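Local structure of proteolytically activated form of PPO4 Tyrosinase (Agaricus bisporus var. bisporus H97, 4OUA) at residues A[29-34]-A[108-112]; A[39-43]-A[167-172]; A[94-98]-A[126-130]. The protein is a copper-containing oxidase that hydroxylates monophenols to o-diphenols and oxidises these to reactive o-quinones, the first step of melanin synthesis. All blocks are in the same frame, centred on the assembly; numbering follows the deposited sequence.

Contact 1: residues A[29-34]-A[108-112]; sequences TLYIRA and IAKKF
Thr29 OG1 is held by two groups, the backbone N of Thr152 and the carbonyl O of Glu25, while the Thr29 methyl turns to Phe112. The setting is helix-against-helix packing in the tyrosinase fold, whose regular structure is mostly helix, with helix 25-39 lying beside the last residues of helix 86-109 and the turn that leads on to Phe112. With OG1 engaged on the polar side, CG2 is anti to the backbone N and reaches Phe112 CZ at 3.7 Å, coming in at the rim of the ring, level with it. No hydrogen bond joins the two segments, so shape does the work. Leu30 puts its CD2 branch into the angle between Ile108 and Phe112, 3.8 Å from Ile108 CG2 and 3.9 Å from Phe112 CE1, and the same methyl also lies 4.4 Å from Ala109 CB. The side chains of Leu30 and Ile108 run past each other in opposite directions. Arg33 contributes the foot of its chain: its CB sits 3.5 Å from Ile108 CG2 and also touches CG1 and CD1, so that Ile108 meets it with both branches. The Arg33 chain bends at chi2 (-60°) and carries the guanidinium away from Ile108; the side chain also touches Asn153 and Tyr154. Beyond the contact, Trp119 stacks on the Phe112 ring and also touches Thr29 and Leu30, which joins helix 116-125 to the same apolar layer. The turn before Phe112 includes a backbone bond from Lys111 N to Ile108 O of 3.0 Å. At the far end of the interface Ala34, which packs on Ala104 and Ala105, offers little bulk, and Ile108 CG1 comes to 4.1 Å from Ala34 N.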
loop_
_atom_site.group_PDB
_atom_site.type_symbol
_atom_site.label_atom_id
_atom_site.label_comp_id
_atom_site.label_asym_id
_atom_site.label_seq_id
_atom_site.Cartn_x
_atom_site.Cartn_y
_atom_site.Cartn_z
ATOM N N THR A 29 9.899 12.072 -10.856
ATOM C CA THR A 29 10.176 13.389 -10.292
ATOM C C THR A 29 9.028 13.871 -9.413
ATOM O O THR A 29 9.248 14.382 -8.314
ATOM C CB THR A 29 10.425 14.437 -11.391
ATOM O OG1 THR A 29 11.670 14.163 -12.047
ATOM C CG2 THR A 29 10.472 15.832 -10.791
ATOM N N LEU A 30 7.804 13.708 -9.904
ATOM C CA LEU A 30 6.624 14.148 -9.169
ATOM C C LEU A 30 6.440 13.344 -7.891
ATOM O O LEU A 30 5.986 13.870 -6.876
ATOM C CB LEU A 30 5.371 14.039 -10.043
ATOM C CG LEU A 30 5.211 15.096 -11.138
ATOM C CD1 LEU A 30 3.913 14.884 -11.906
ATOM C CD2 LEU A 30 5.262 16.495 -10.541
ATOM N N TYR A 31 6.803 12.067 -7.946
ATOM C CA TYR A 31 6.656 11.180 -6.800
ATOM C C TYR A 31 7.667 11.524 -5.707
ATOM O O TYR A 31 7.328 11.558 -4.526
ATOM C CB TYR A 31 6.809 9.719 -7.232
ATOM C CG TYR A 31 6.392 8.724 -6.174
ATOM C CD1 TYR A 31 5.051 8.422 -5.969
ATOM C CD2 TYR A 31 7.336 8.086 -5.380
ATOM C CE1 TYR A 31 4.662 7.514 -5.003
ATOM C CE2 TYR A 31 6.957 7.175 -4.410
ATOM C CZ TYR A 31 5.617 6.893 -4.227
ATOM O OH TYR A 31 5.231 5.990 -3.263
ATOM N N ILE A 32 8.908 11.782 -6.111
ATOM C CA ILE A 32 9.964 12.140 -5.170
ATOM C C ILE A 32 9.696 13.494 -4.519
ATOM O O ILE A 32 9.983 13.696 -3.338
ATOM C CB ILE A 32 11.341 12.180 -5.856
ATOM C CG1 ILE A 32 11.668 10.823 -6.484
ATOM C CG2 ILE A 32 12.419 12.588 -4.863
ATOM C CD1 ILE A 32 11.751 9.689 -5.488
ATOM N N ARG A 33 9.145 14.421 -5.296
ATOM C CA ARG A 33 8.811 15.742 -4.781
ATOM C C ARG A 33 7.607 15.687 -3.845
ATOM O O ARG A 33 7.642 16.235 -2.744
ATOM C CB ARG A 33 8.533 16.714 -5.929
ATOM C CG ARG A 33 9.754 17.068 -6.762
ATOM C CD ARG A 33 10.837 17.716 -5.913
ATOM N NE ARG A 33 11.819 18.427 -6.728
ATOM C CZ ARG A 33 12.908 19.019 -6.243
ATOM N NH1 ARG A 33 13.164 18.983 -4.942
ATOM N NH2 ARG A 33 13.743 19.645 -7.061
ATOM N N ALA A 34 6.544 15.022 -4.291
ATOM C CA ALA A 34 5.299 14.969 -3.532
ATOM C C ALA A 34 5.457 14.155 -2.256
ATOM O O ALA A 34 4.876 14.487 -1.222
ATOM C CB ALA A 34 4.181 14.397 -4.389
ATOM N N ILE A 108 3.199 20.603 -6.850
ATOM C CA ILE A 108 4.559 20.430 -7.344
ATOM C C ILE A 108 4.647 20.796 -8.820
ATOM O O ILE A 108 5.590 21.459 -9.250
ATOM C CB ILE A 108 5.049 18.983 -7.153
ATOM C CG1 ILE A 108 5.106 18.631 -5.664
ATOM C CG2 ILE A 108 6.409 18.794 -7.804
ATOM C CD1 ILE A 108 6.005 19.537 -4.855
ATOM N N ALA A 109 3.648 20.368 -9.586
ATOM C CA ALA A 109 3.630 20.576 -11.031
ATOM C C ALA A 109 3.472 22.047 -11.404
ATOM O O ALA A 109 3.646 22.420 -12.564
ATOM C CB ALA A 109 2.518 19.755 -11.662
ATOM N N LYS A 110 3.138 22.876 -10.420
ATOM C CA LYS A 110 2.974 24.309 -10.644
ATOM C C LYS A 110 4.278 25.060 -10.408
ATOM O O LYS A 110 4.420 26.214 -10.807
ATOM C CB LYS A 110 1.874 24.875 -9.744
ATOM C CG LYS A 110 0.528 24.192 -9.915
ATOM C CD LYS A 110 0.140 24.109 -11.384
ATOM C CE LYS A 110 -1.100 23.250 -11.582
ATOM N NZ LYS A 110 -1.411 23.060 -13.026
ATOM N N LYS A 111 5.229 24.400 -9.754
ATOM C CA LYS A 111 6.523 25.008 -9.466
ATOM C C LYS A 111 7.461 24.919 -10.665
ATOM O O LYS A 111 8.474 25.614 -10.723
ATOM C CB LYS A 111 7.170 24.345 -8.248
ATOM C CG LYS A 111 6.381 24.493 -6.960
ATOM C CD LYS A 111 7.143 23.906 -5.782
ATOM C CE LYS A 111 6.319 23.969 -4.508
ATOM N NZ LYS A 111 5.045 23.209 -4.639
ATOM N N PHE A 112 7.125 24.054 -11.615
ATOM C CA PHE A 112 7.925 23.916 -12.824
ATOM C C PHE A 112 7.791 25.164 -13.686
ATOM O O PHE A 112 6.696 25.700 -13.853
ATOM C CB PHE A 112 7.513 22.672 -13.610
ATOM C CG PHE A 112 7.949 21.382 -12.975
ATOM C CD1 PHE A 112 7.132 20.728 -12.067
ATOM C CD2 PHE A 112 9.179 20.825 -13.284
ATOM C CE1 PHE A 112 7.532 19.541 -11.479
ATOM C CE2 PHE A 112 9.585 19.639 -12.699
ATOM C CZ PHE A 112 8.759 18.996 -11.796
#

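Contact 2: residues A[39-43]-A[167-172]; sequences QDKDQ and RYSFHP
His171 donates through NE2 to the carbonyl O of Gln39, 2.6 Å away, in a nearly straight bond (162° at the hydrogen) that enters almost along the C=O axis and lies in the imidazole plane. This is loop-to-loop docking: the chain leaving helix 25-39 meets a segment that ends in a cis peptide before Pro172, and the two irregular segments are held mainly by hydrogen bonds that involve a side chain. The His171 torsion, chi1 49°, places CG between the backbone N and the carbonyl carbon, and from there the ring edge faces both Gln39 O and Lys41 O. The Gln39 carbonyl would probably polarise the N-H, while Lys41 O lies against the CE1 carbon. The second focus is the buried amide of Gln43. Its OE1 accepts two hydrogen bonds, from Tyr168 OH at 2.9 Å, in the carbonyl plane on a lone pair, and from His171 N at 3.0 Å, which approaches from well above that plane (53° out of it). On the other side of the amide, NE2 donates to Pro172 O at 3.1 Å, so three bonds fix its rotation. OE1 also stands over one face of the His171 imidazole. Packing follows from there. Gln39 lays CB and CG along the Tyr168 ring, with CG 3.7 Å from CD1, the two side chains running in opposite directions. Phe49 meets the same tyrosine, and Phe50 touches Gln43, Tyr168 and Phe170. Farther out, Gln39 NE2 bonds to Pro164 O, while Gln39 OE1 accepts from a water at 2.8 Å that in turn accepts from Ser169 N.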
loop_
_atom_site.group_PDB
_atom_site.type_symbol
_atom_site.label_atom_id
_atom_site.label_comp_id
_atom_site.label_asym_id
_atom_site.label_seq_id
_atom_site.Cartn_x
_atom_site.Cartn_y
_atom_site.Cartn_z
ATOM N N GLN A 39 5.930 14.246 3.642
ATOM C CA GLN A 39 6.755 13.809 4.761
ATOM C C GLN A 39 7.208 15.006 5.591
ATOM O O GLN A 39 7.456 14.885 6.790
ATOM C CB GLN A 39 7.974 13.023 4.271
ATOM C CG GLN A 39 7.659 11.636 3.740
ATOM C CD GLN A 39 8.912 10.857 3.378
ATOM O OE1 GLN A 39 10.023 11.386 3.433
ATOM N NE2 GLN A 39 8.738 9.590 3.010
ATOM N N ASP A 40 7.309 16.161 4.942
ATOM C CA ASP A 40 7.773 17.371 5.608
ATOM C C ASP A 40 6.619 18.178 6.195
ATOM O O ASP A 40 6.841 19.173 6.883
ATOM C CB ASP A 40 8.581 18.237 4.638
ATOM C CG ASP A 40 9.872 17.571 4.199
ATOM O OD1 ASP A 40 10.443 16.791 4.990
ATOM O OD2 ASP A 40 10.319 17.825 3.060
ATOM N N LYS A 41 5.390 17.749 5.923
ATOM C CA LYS A 41 4.215 18.401 6.491
ATOM C C LYS A 41 4.139 18.180 7.999
ATOM O O LYS A 41 4.702 17.221 8.524
ATOM C CB LYS A 41 2.933 17.890 5.830
ATOM C CG LYS A 41 2.691 18.411 4.423
ATOM C CD LYS A 41 1.370 17.889 3.876
ATOM C CE LYS A 41 1.112 18.386 2.462
ATOM N NZ LYS A 41 -0.104 17.760 1.869
ATOM N N ASP A 42 3.444 19.080 8.687
ATOM C CA ASP A 42 3.233 18.959 10.125
ATOM C C ASP A 42 2.475 17.673 10.440
ATOM O O ASP A 42 1.479 17.356 9.791
ATOM C CB ASP A 42 2.475 20.178 10.653
ATOM C CG ASP A 42 2.110 20.051 12.117
ATOM O OD1 ASP A 42 2.890 19.444 12.879
ATOM O OD2 ASP A 42 1.040 20.565 12.507
ATOM N N GLN A 43 2.948 16.931 11.438
ATOM C CA GLN A 43 2.374 15.626 11.751
ATOM C C GLN A 43 0.944 15.712 12.277
ATOM O O GLN A 43 0.255 14.699 12.379
ATOM C CB GLN A 43 3.256 14.891 12.761
ATOM C CG GLN A 43 4.542 14.346 12.159
ATOM C CD GLN A 43 5.350 13.529 13.145
ATOM O OE1 GLN A 43 6.314 12.859 12.771
ATOM N NE2 GLN A 43 4.962 13.583 14.413
ATOM N N ARG A 167 13.243 5.900 3.637
ATOM C CA ARG A 167 12.818 5.988 5.028
ATOM C C ARG A 167 12.045 7.270 5.312
ATOM O O ARG A 167 12.205 8.269 4.611
ATOM C CB ARG A 167 14.036 5.910 5.948
ATOM C CG ARG A 167 15.003 7.074 5.764
ATOM C CD ARG A 167 16.303 6.861 6.515
ATOM N NE ARG A 167 17.045 5.706 6.016
ATOM C CZ ARG A 167 17.909 5.746 5.008
ATOM N NH1 ARG A 167 18.141 6.888 4.373
ATOM N NH2 ARG A 167 18.540 4.642 4.628
ATOM N N TYR A 168 11.208 7.235 6.343
ATOM C CA TYR A 168 10.551 8.442 6.832
ATOM C C TYR A 168 11.230 8.932 8.105
ATOM O O TYR A 168 11.574 8.136 8.980
ATOM C CB TYR A 168 9.065 8.197 7.096
ATOM C CG TYR A 168 8.397 9.329 7.844
ATOM C CD1 TYR A 168 8.186 10.559 7.236
ATOM C CD2 TYR A 168 7.982 9.170 9.159
ATOM C CE1 TYR A 168 7.580 11.600 7.916
ATOM C CE2 TYR A 168 7.375 10.205 9.847
ATOM C CZ TYR A 168 7.175 11.417 9.220
ATOM O OH TYR A 168 6.571 12.451 9.899
ATOM N N SER A 169 11.425 10.242 8.202
ATOM C CA SER A 169 12.021 10.834 9.391
ATOM C C SER A 169 10.941 11.432 10.283
ATOM O O SER A 169 10.259 12.377 9.891
ATOM C CB SER A 169 13.045 11.905 9.010
ATOM O OG SER A 169 14.087 11.364 8.215
ATOM N N PHE A 170 10.781 10.872 11.478
ATOM C CA PHE A 170 9.798 11.378 12.426
ATOM C C PHE A 170 10.190 12.766 12.927
ATOM O O PHE A 170 11.363 13.034 13.192
ATOM C CB PHE A 170 9.638 10.419 13.607
ATOM C CG PHE A 170 8.992 9.111 13.245
ATOM C CD1 PHE A 170 9.758 8.030 12.843
ATOM C CD2 PHE A 170 7.616 8.962 13.313
ATOM C CE1 PHE A 170 9.165 6.826 12.511
ATOM C CE2 PHE A 170 7.016 7.761 12.982
ATOM C CZ PHE A 170 7.791 6.691 12.581
ATOM N N HIS A 171 9.200 13.644 13.048
ATOM C CA HIS A 171 9.426 14.996 13.542
ATOM C C HIS A 171 8.182 15.536 14.239
ATOM O O HIS A 171 7.356 16.211 13.625
ATOM C CB HIS A 171 9.844 15.925 12.397
ATOM C CG HIS A 171 8.967 15.829 11.186
ATOM N ND1 HIS A 171 7.778 16.514 11.072
ATOM C CD2 HIS A 171 9.107 15.124 10.039
ATOM C CE1 HIS A 171 7.224 16.238 9.906
ATOM N NE2 HIS A 171 8.010 15.396 9.259
ATOM N N PRO A 172 8.046 15.236 15.538
ATOM C CA PRO A 172 9.011 14.422 16.277
ATOM C C PRO A 172 8.592 12.958 16.347
ATOM O O PRO A 172 7.625 12.564 15.691
ATOM C CB PRO A 172 8.984 15.054 17.664
ATOM C CG PRO A 172 7.546 15.463 17.823
ATOM C CD PRO A 172 7.033 15.821 16.436
HETATM O O HOH W 1 11.147 12.167 5.889
#

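Contact 3: residues A[94-98]-A[126-130]; sequences VSIYE and LRQPY
Val94 opens the contact by directing its CG1 methyl at the aliphatic part of Gln128, 4.2 Å from Gln128 CG, the two side chains crossing at about a right angle. It lies on helix 86-109, which carries the copper ligand His90, and packs against the buried loop that follows helix 116-125; its side chain is about 4 Å from that of His282, another copper ligand. One turn on, Tyr97 presents the edge of its ring to the amide end of Gln128, the ring and amide planes 53° apart, and it stacks on Trp279. Glu98 then makes the polar link. Its CG is anti to the backbone N (chi1 -179°), and the extended chain carries the carboxylate to the loop backbone, where OE2 accepts from Gln128 N at 3.0 Å, although the place of OE2 is less certain. OE1 forms a salt bridge with Arg15. Arg127 runs beside the carboxylate, but the modelled distance between their charged atoms is beyond a salt bridge and, with OE2 uncertain, carries little weight; its guanidinium bonds to backbone carbonyls, NH1 to Leu126 O at 2.9 Å and NE to Asn348 O. Replacing Glu98 by an alanine removes the carboxylate, which would probably leave Arg15 without this charge partner and Gln128 N without this acceptor. One buried carboxylate thus serves a cation and a backbone N-H, which is likely to keep it ionised.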
loop_
_atom_site.group_PDB
_atom_site.type_symbol
_atom_site.label_atom_id
_atom_site.label_comp_id
_atom_site.label_asym_id
_atom_site.label_seq_id
_atom_site.Cartn_x
_atom_site.Cartn_y
_atom_site.Cartn_z
ATOM N N VAL A 94 -5.051 2.570 0.335
ATOM C CA VAL A 94 -4.121 3.060 -0.672
ATOM C C VAL A 94 -4.756 4.199 -1.468
ATOM O O VAL A 94 -4.061 5.069 -1.993
ATOM C CB VAL A 94 -3.685 1.937 -1.636
ATOM C CG1 VAL A 94 -2.678 2.461 -2.648
ATOM C CG2 VAL A 94 -3.105 0.766 -0.860
ATOM N N SER A 95 -6.083 4.191 -1.545
ATOM C CA SER A 95 -6.815 5.190 -2.315
ATOM C C SER A 95 -6.700 6.584 -1.709
ATOM O O SER A 95 -6.516 7.566 -2.430
ATOM C CB SER A 95 -8.286 4.795 -2.430
ATOM O OG SER A 95 -8.413 3.540 -3.071
ATOM N N ILE A 96 -6.814 6.669 -0.388
ATOM C CA ILE A 96 -6.693 7.954 0.289
ATOM C C ILE A 96 -5.256 8.448 0.194
ATOM O O ILE A 96 -5.011 9.641 0.014
ATOM C CB ILE A 96 -7.120 7.875 1.767
ATOM C CG1 ILE A 96 -7.116 9.271 2.394
ATOM C CG2 ILE A 96 -6.216 6.932 2.545
ATOM C CD1 ILE A 96 -8.016 10.257 1.679
ATOM N N TYR A 97 -4.310 7.521 0.303
ATOM C CA TYR A 97 -2.896 7.851 0.180
ATOM C C TYR A 97 -2.578 8.362 -1.218
ATOM O O TYR A 97 -1.982 9.425 -1.380
ATOM C CB TYR A 97 -2.029 6.634 0.496
ATOM C CG TYR A 97 -0.547 6.925 0.484
ATOM C CD1 TYR A 97 0.085 7.445 1.605
ATOM C CD2 TYR A 97 0.222 6.677 -0.646
ATOM C CE1 TYR A 97 1.443 7.711 1.602
ATOM C CE2 TYR A 97 1.578 6.940 -0.660
ATOM C CZ TYR A 97 2.184 7.455 0.466
ATOM O OH TYR A 97 3.534 7.718 0.451
ATOM N N GLU A 98 -2.978 7.588 -2.222
ATOM C CA GLU A 98 -2.799 7.963 -3.618
ATOM C C GLU A 98 -3.468 9.302 -3.913
ATOM O O GLU A 98 -2.939 10.118 -4.670
ATOM C CB GLU A 98 -3.363 6.878 -4.535
ATOM C CG GLU A 98 -3.195 7.158 -6.014
ATOM C CD GLU A 98 -3.856 6.105 -6.883
ATOM O OE1 GLU A 98 -5.032 5.767 -6.624
ATOM O OE2 GLU A 98 -3.197 5.611 -7.822
ATOM N N LEU A 126 -0.757 10.627 -12.389
ATOM C CA LEU A 126 0.045 10.021 -11.333
ATOM C C LEU A 126 -0.772 9.078 -10.453
ATOM O O LEU A 126 -1.826 9.446 -9.937
ATOM C CB LEU A 126 0.695 11.099 -10.466
ATOM C CG LEU A 126 1.602 10.566 -9.355
ATOM C CD1 LEU A 126 2.701 9.693 -9.940
ATOM C CD2 LEU A 126 2.192 11.706 -8.546
ATOM N N ARG A 127 -0.267 7.859 -10.292
ATOM C CA ARG A 127 -0.903 6.853 -9.451
ATOM C C ARG A 127 0.158 6.107 -8.650
ATOM O O ARG A 127 1.336 6.128 -9.003
ATOM C CB ARG A 127 -1.716 5.869 -10.297
ATOM C CG ARG A 127 -2.834 6.499 -11.111
ATOM C CD ARG A 127 -3.947 7.022 -10.221
ATOM N NE ARG A 127 -5.110 7.443 -10.998
ATOM C CZ ARG A 127 -5.234 8.637 -11.569
ATOM N NH1 ARG A 127 -4.264 9.532 -11.453
ATOM N NH2 ARG A 127 -6.326 8.937 -12.258
ATOM N N GLN A 128 -0.258 5.443 -7.578
ATOM C CA GLN A 128 0.679 4.710 -6.734
ATOM C C GLN A 128 1.205 3.456 -7.430
ATOM O O GLN A 128 0.451 2.515 -7.681
ATOM C CB GLN A 128 0.022 4.333 -5.405
ATOM C CG GLN A 128 0.912 3.502 -4.488
ATOM C CD GLN A 128 2.209 4.206 -4.128
ATOM O OE1 GLN A 128 3.292 3.630 -4.235
ATOM N NE2 GLN A 128 2.103 5.456 -3.692
ATOM N N PRO A 129 2.511 3.439 -7.740
ATOM C CA PRO A 129 3.157 2.283 -8.374
ATOM C C PRO A 129 3.146 1.060 -7.463
ATOM O O PRO A 129 3.057 1.209 -6.245
ATOM C CB PRO A 129 4.588 2.772 -8.618
ATOM C CG PRO A 129 4.801 3.825 -7.587
ATOM C CD PRO A 129 3.473 4.511 -7.439
ATOM N N TYR A 130 3.233 -0.131 -8.046
ATOM C CA TYR A 130 3.193 -1.356 -7.255
ATOM C C TYR A 130 4.507 -2.120 -7.340
ATOM O O TYR A 130 5.210 -2.068 -8.349
ATOM C CB TYR A 130 2.033 -2.253 -7.699
ATOM C CG TYR A 130 2.132 -2.758 -9.123
ATOM C CD1 TYR A 130 2.883 -3.885 -9.429
ATOM C CD2 TYR A 130 1.465 -2.116 -10.157
ATOM C CE1 TYR A 130 2.974 -4.351 -10.725
ATOM C CE2 TYR A 130 1.550 -2.577 -11.458
ATOM C CZ TYR A 130 2.307 -3.694 -11.735
ATOM O OH TYR A 130 2.396 -4.159 -13.027
#

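Contacts 1 and 3 both use helix 86-109, have centres 15 Å apart and touch directly: Leu30 CB packs 4.2 Å from Leu126 CD2, and Tyr31 CE1 lies 4.0 Å from Pro129 CD. Contact 2 touches neither, its nearest atoms being about 5 Å from contact 1 and about 6 Å from contact 3, yet it continues from the same helix 25-39 as contact 1. Contact 3 adjoins the dicopper site: the Val94 side chain is about 9 Å from a copper ion. The Phe170 side chain of contact 2 is about 11 Å from that of His56, a copper ligand. In contact 1 the Phe112 side chain is about 8 Å from a bound 6-tungstotellurate.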